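Local coordinates for protein 4-methyl-5(B-hydroxyethyl)-thiazole monophosphate biosynthesis enzyme (Vibrio cholerae O1 biovar El Tor, PDB 3OT1) that is of uncertain activity but is a DJ-1/PfpI family protein that may take part in thiazole monophosphate biosynthesis, at residues Gln38-Ala43 against Thr59-Leu64; Pro15-Ser20 against Ala42-Lys47. All coordinates share one frame; numbering follows the deposited sequence.

Interaction 1: Gln38-Ala43 against Thr59-Leu64. With NA (sodium ion), chain D.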
loop_
_atom_site.group_PDB
_atom_site.type_symbol
_atom_site.label_atom_id
_atom_site.label_comp_id
_atom_site.label_asym_id
_atom_site.label_seq_id
_atom_site.Cartn_x
_atom_site.Cartn_y
_atom_site.Cartn_z
ATOM N N GLN B 38 -15.302 -6.910 7.653
ATOM C CA GLN B 38 -15.753 -5.591 8.081
ATOM C C GLN B 38 -14.614 -4.945 8.844
ATOM O O GLN B 38 -14.278 -5.388 9.929
ATOM C CB GLN B 38 -16.967 -5.738 8.982
ATOM C CG GLN B 38 -18.048 -6.605 8.405
ATOM C CD GLN B 38 -18.540 -6.063 7.119
ATOM O OE1 GLN B 38 -19.041 -4.937 7.069
ATOM N NE2 GLN B 38 -18.405 -6.853 6.037
ATOM N N VAL B 39 -14.003 -3.933 8.242
ATOM C CA VAL B 39 -12.793 -3.320 8.771
ATOM C C VAL B 39 -13.104 -1.924 9.266
ATOM O O VAL B 39 -13.634 -1.091 8.542
ATOM C CB VAL B 39 -11.681 -3.277 7.704
ATOM C CG1 VAL B 39 -10.405 -2.714 8.334
ATOM C CG2 VAL B 39 -11.443 -4.674 7.106
ATOM N N THR B 40 -12.801 -1.682 10.534
ATOM C CA THR B 40 -13.010 -0.404 11.166
ATOM C C THR B 40 -11.674 0.248 11.475
ATOM O O THR B 40 -10.904 -0.268 12.279
ATOM C CB THR B 40 -13.793 -0.568 12.492
ATOM O OG1 THR B 40 -15.045 -1.214 12.223
ATOM C CG2 THR B 40 -14.031 0.773 13.164
HETATM N N MSE B 41 -11.437 1.403 10.870
HETATM C CA MSE B 41 -10.315 2.248 11.240
HETATM C C MSE B 41 -10.745 3.151 12.381
HETATM O O MSE B 41 -11.810 3.773 12.307
HETATM C CB MSE B 41 -9.877 3.065 10.020
HETATM C CG MSE B 41 -9.361 2.213 8.872
HETATM SE SE MSE B 41 -9.155 3.219 7.214
HETATM C CE MSE B 41 -8.062 4.676 8.059
ATOM N N ALA B 42 -9.918 3.231 13.432
ATOM C CA ALA B 42 -10.253 4.002 14.619
ATOM C C ALA B 42 -9.050 4.851 15.036
ATOM O O ALA B 42 -7.946 4.327 15.162
ATOM C CB ALA B 42 -10.678 3.082 15.778
ATOM N N ALA B 43 -9.276 6.141 15.266
ATOM C CA ALA B 43 -8.179 7.069 15.477
ATOM C C ALA B 43 -7.832 7.252 16.951
ATOM O O ALA B 43 -8.726 7.497 17.769
ATOM C CB ALA B 43 -8.480 8.445 14.866
ATOM N N THR B 59 -8.510 8.623 7.247
ATOM C CA THR B 59 -9.801 8.972 7.815
ATOM C C THR B 59 -10.399 7.779 8.529
ATOM O O THR B 59 -10.852 6.826 7.896
ATOM C CB THR B 59 -10.742 9.469 6.729
ATOM O OG1 THR B 59 -10.208 10.605 6.066
ATOM C CG2 THR B 59 -12.080 9.846 7.294
ATOM N N ALA B 60 -10.414 7.858 9.851
ATOM C CA ALA B 60 -11.008 6.835 10.680
ATOM C C ALA B 60 -12.530 7.032 10.749
ATOM O O ALA B 60 -13.031 8.118 10.565
ATOM C CB ALA B 60 -10.414 6.871 12.078
ATOM N N GLU B 61 -13.221 5.939 11.062
ATOM C CA GLU B 61 -14.671 5.956 11.196
ATOM C C GLU B 61 -15.116 6.318 12.612
ATOM O O GLU B 61 -16.212 6.851 12.807
ATOM C CB GLU B 61 -15.214 4.587 10.824
ATOM C CG GLU B 61 -16.709 4.454 10.803
ATOM C CD GLU B 61 -17.117 3.010 10.892
ATOM O OE1 GLU B 61 -16.343 2.165 10.393
ATOM O OE2 GLU B 61 -18.180 2.719 11.477
ATOM N N GLN B 62 -14.284 6.051 13.614
ATOM C CA GLN B 62 -14.640 6.267 15.008
ATOM C C GLN B 62 -13.376 6.421 15.839
ATOM O O GLN B 62 -12.263 6.175 15.376
ATOM C CB GLN B 62 -15.544 5.124 15.513
ATOM C CG GLN B 62 -14.868 3.797 15.566
ATOM C CD GLN B 62 -15.880 2.635 15.635
ATOM O OE1 GLN B 62 -16.777 2.552 14.801
ATOM N NE2 GLN B 62 -15.696 1.712 16.576
ATOM N N THR B 63 -13.571 6.865 17.060
ATOM C CA THR B 63 -12.471 7.070 17.970
ATOM C C THR B 63 -12.000 5.751 18.583
ATOM O O THR B 63 -12.797 4.927 19.005
ATOM C CB THR B 63 -12.879 8.028 19.057
ATOM O OG1 THR B 63 -11.749 8.291 19.852
ATOM C CG2 THR B 63 -14.005 7.532 19.945
ATOM N N LEU B 64 -10.689 5.578 18.654
ATOM C CA LEU B 64 -10.098 4.378 19.224
ATOM C C LEU B 64 -10.483 4.222 20.680
ATOM O O LEU B 64 -10.785 3.129 21.143
ATOM C CB LEU B 64 -8.580 4.434 19.018
ATOM C CG LEU B 64 -7.798 3.202 19.462
ATOM C CD1 LEU B 64 -7.557 3.200 20.959
ATOM C CD2 LEU B 64 -8.365 1.898 19.026
HETATM NA NA NA D . -9.701 9.025 19.170
HETATM O O HOH W 1 -16.708 -0.195 10.141
HETATM O O HOH W 2 -17.326 -0.316 13.396
HETATM O O HOH W 3 -10.680 10.138 17.246
#
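Ala60 and Ala43 meet methyl to methyl just before strand 62-63 is laid along strand 38-43. The pairing is parallel and forms one edge of the chain's central sheet in the DJ-1/PfpI fold. Ala60 supplies the main bump. Its CB is 3.4 Å from Met41 O and 3.7 Å from Ala43 CB, so it sits in the hollow that the backbone leaves between these residues. The selenomethionine side chain of Met41, in the conformer given, bends back at its end and brings CE near Thr59 O. Trp57 of the neighbouring subunit packs on Thr59.

On the sheet face that carries Ala42 and Gln62, the bump comes from the other strand. Ala42 CB rests 3.7 Å from Leu64 CA, and Cys67 packs beside both Ala42 and Gln62. Further back, Thr40 turns its methyl toward the amide of Gln62. CG2 lies anti to the backbone N of Thr40 and stands squarely over the amide face, 3.6 Å from Gln62 CD. The hydroxyl of Thr40 is joined to Gln62 OE1 through a water.

Three backbone hydrogen bonds join the two segments. Glu61 N donates to Met41 O, and Ala43 N donates to Gln62 O in the carbonyl plane. Leu64 N donates to Ala43 O almost straight, with 171° at the hydrogen, but from above the carbonyl plane.

Ala43 O is therefore gripped twice, because it also binds a sodium ion. Thr63 reaches the same ion with its hydroxyl, which its first torsion (-175°) places opposite its own backbone N. Glu65, Gly45 and a water complete the site. Ala43 O and Thr63 OG1 each stand 2.3 Å from the sodium.

Interaction 2: Pro15-Ser20 against Ala42-Lys47. With NA (sodium ion), chain D.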
loop_
_atom_site.group_PDB
_atom_site.type_symbol
_atom_site.label_atom_id
_atom_site.label_comp_id
_atom_site.label_asym_id
_atom_site.label_seq_id
_atom_site.Cartn_x
_atom_site.Cartn_y
_atom_site.Cartn_z
ATOM N N PRO B 15 -6.434 0.378 14.436
ATOM C CA PRO B 15 -6.147 1.699 14.984
ATOM C C PRO B 15 -5.172 2.460 14.097
ATOM O O PRO B 15 -4.291 1.875 13.475
ATOM C CB PRO B 15 -5.515 1.378 16.333
ATOM C CG PRO B 15 -5.986 -0.040 16.652
ATOM C CD PRO B 15 -5.946 -0.702 15.314
ATOM N N VAL B 16 -5.355 3.774 14.058
ATOM C CA VAL B 16 -4.463 4.667 13.375
ATOM C C VAL B 16 -4.155 5.852 14.260
ATOM O O VAL B 16 -4.959 6.241 15.112
ATOM C CB VAL B 16 -5.050 5.129 12.007
ATOM C CG1 VAL B 16 -5.168 3.959 11.055
ATOM C CG2 VAL B 16 -6.341 5.891 12.181
ATOM N N ALA B 17 -2.999 6.464 14.030
ATOM C CA ALA B 17 -2.573 7.635 14.784
ATOM C C ALA B 17 -1.783 8.561 13.856
ATOM O O ALA B 17 -1.366 8.167 12.782
ATOM C CB ALA B 17 -1.681 7.209 15.979
ATOM N N HIS B 18 -1.607 9.796 14.298
ATOM C CA HIS B 18 -0.664 10.699 13.661
ATOM C C HIS B 18 0.676 9.977 13.563
ATOM O O HIS B 18 1.209 9.503 14.560
ATOM C CB HIS B 18 -0.542 11.972 14.467
ATOM C CG HIS B 18 0.375 12.959 13.852
ATOM N ND1 HIS B 18 -0.030 13.868 12.904
ATOM C CD2 HIS B 18 1.700 13.152 14.026
ATOM C CE1 HIS B 18 1.004 14.608 12.549
ATOM N NE2 HIS B 18 2.065 14.182 13.204
ATOM N N GLY B 19 1.225 9.879 12.363
ATOM C CA GLY B 19 2.476 9.212 12.143
ATOM C C GLY B 19 2.391 7.734 11.839
ATOM O O GLY B 19 3.437 7.103 11.634
ATOM N N SER B 20 1.203 7.141 11.808
ATOM C CA SER B 20 1.072 5.782 11.333
ATOM C C SER B 20 1.585 5.672 9.898
ATOM O O SER B 20 1.473 6.592 9.110
ATOM C CB SER B 20 -0.379 5.301 11.381
ATOM O OG SER B 20 -0.846 5.125 12.714
ATOM N N ALA B 42 -9.918 3.231 13.432
ATOM C CA ALA B 42 -10.253 4.002 14.619
ATOM C C ALA B 42 -9.050 4.851 15.036
ATOM O O ALA B 42 -7.946 4.327 15.162
ATOM C CB ALA B 42 -10.678 3.082 15.778
ATOM N N ALA B 43 -9.276 6.141 15.266
ATOM C CA ALA B 43 -8.179 7.069 15.477
ATOM C C ALA B 43 -7.832 7.252 16.951
ATOM O O ALA B 43 -8.726 7.497 17.769
ATOM C CB ALA B 43 -8.480 8.445 14.866
ATOM N N VAL B 44 -6.540 7.205 17.260
ATOM C CA VAL B 44 -6.020 7.627 18.542
ATOM C C VAL B 44 -6.014 9.160 18.552
ATOM O O VAL B 44 -5.577 9.793 17.589
ATOM C CB VAL B 44 -4.618 7.046 18.763
ATOM C CG1 VAL B 44 -3.979 7.574 20.030
ATOM C CG2 VAL B 44 -4.691 5.517 18.767
ATOM N N GLY B 45 -6.476 9.737 19.658
ATOM C CA GLY B 45 -6.554 11.180 19.813
ATOM C C GLY B 45 -7.938 11.719 19.609
ATOM O O GLY B 45 -8.887 10.957 19.618
ATOM N N ASP B 46 -8.059 13.031 19.429
ATOM C CA ASP B 46 -9.373 13.686 19.431
ATOM C C ASP B 46 -9.857 14.100 18.049
ATOM O O ASP B 46 -10.846 14.824 17.917
ATOM C CB ASP B 46 -9.374 14.886 20.390
ATOM C CG ASP B 46 -9.541 14.485 21.856
ATOM O OD1 ASP B 46 -10.181 13.439 22.150
ATOM O OD2 ASP B 46 -9.071 15.240 22.722
ATOM N N LYS B 47 -9.179 13.628 17.008
ATOM C CA LYS B 47 -9.541 13.882 15.616
ATOM C C LYS B 47 -9.733 12.556 14.872
ATOM O O LYS B 47 -8.947 11.622 15.056
ATOM C CB LYS B 47 -8.437 14.676 14.906
ATOM C CG LYS B 47 -7.880 15.911 15.634
ATOM C CD LYS B 47 -8.912 16.963 15.914
ATOM C CE LYS B 47 -8.277 18.299 16.310
ATOM N NZ LYS B 47 -7.680 18.308 17.654
HETATM NA NA NA D . -9.701 9.025 19.170
HETATM O O HOH W 4 -2.898 10.362 16.895
HETATM O O HOH W 3 -10.680 10.138 17.246
#
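Val44 packs beside Val16 and Ala17. Its CB lies 4.1 Å from Ala17 CB and also faces Val16 O. From there the side chain forks. CG2 stays beside the Val16 carbonyl, 3.7 Å from Val16 O, and also touches Leu64. CG1, anti to the backbone N of Val44 (chi1 174°), points away from the Ala17 methyl; CB is what touches it. Phe87 of helix 81-88 packs on both Val44 and Ala17.

Val44 N donates to Val16 O at 2.8 Å, nearly in line with the carbonyl bond. Val16 N donates to Ala42 O one step earlier. These bonds join the parallel strands of a beta-alpha-beta unit whose crossover is helix 22-34. Val16 CG2 leans on the Ala42 carbonyl, 3.7 Å from Ala42 O.

Further along, Ala17 to Ser20 form a type II beta turn with Gly19 at its third position. Ser20 OG accepts a bond from Ala17 N. A water links His18 N to Val44 O. Gly45 O turns to the sodium ion and binds it at 2.1 Å.

Overall arrangement
The chain first runs out along strand 11-16, crosses over through helix 22-34 and enters strand 38-43, parallel to the first. Interaction 2 closes this loop of 21 residues. The chain then passes through the two-stranded antiparallel sheet of 49-51 and 57-59 and comes back to strand 62-63. Interaction 1 closes this second loop, of 15 residues. The loops follow one another and neither nests in the other. They meet at Ala42 and Ala43, which belong to both contacts, so strand 38-43 has one neighbour in each. Their centres are about 9 Å apart. Leu64 touches Val44 and Pro15, and one sodium ion with its water joins both contacts.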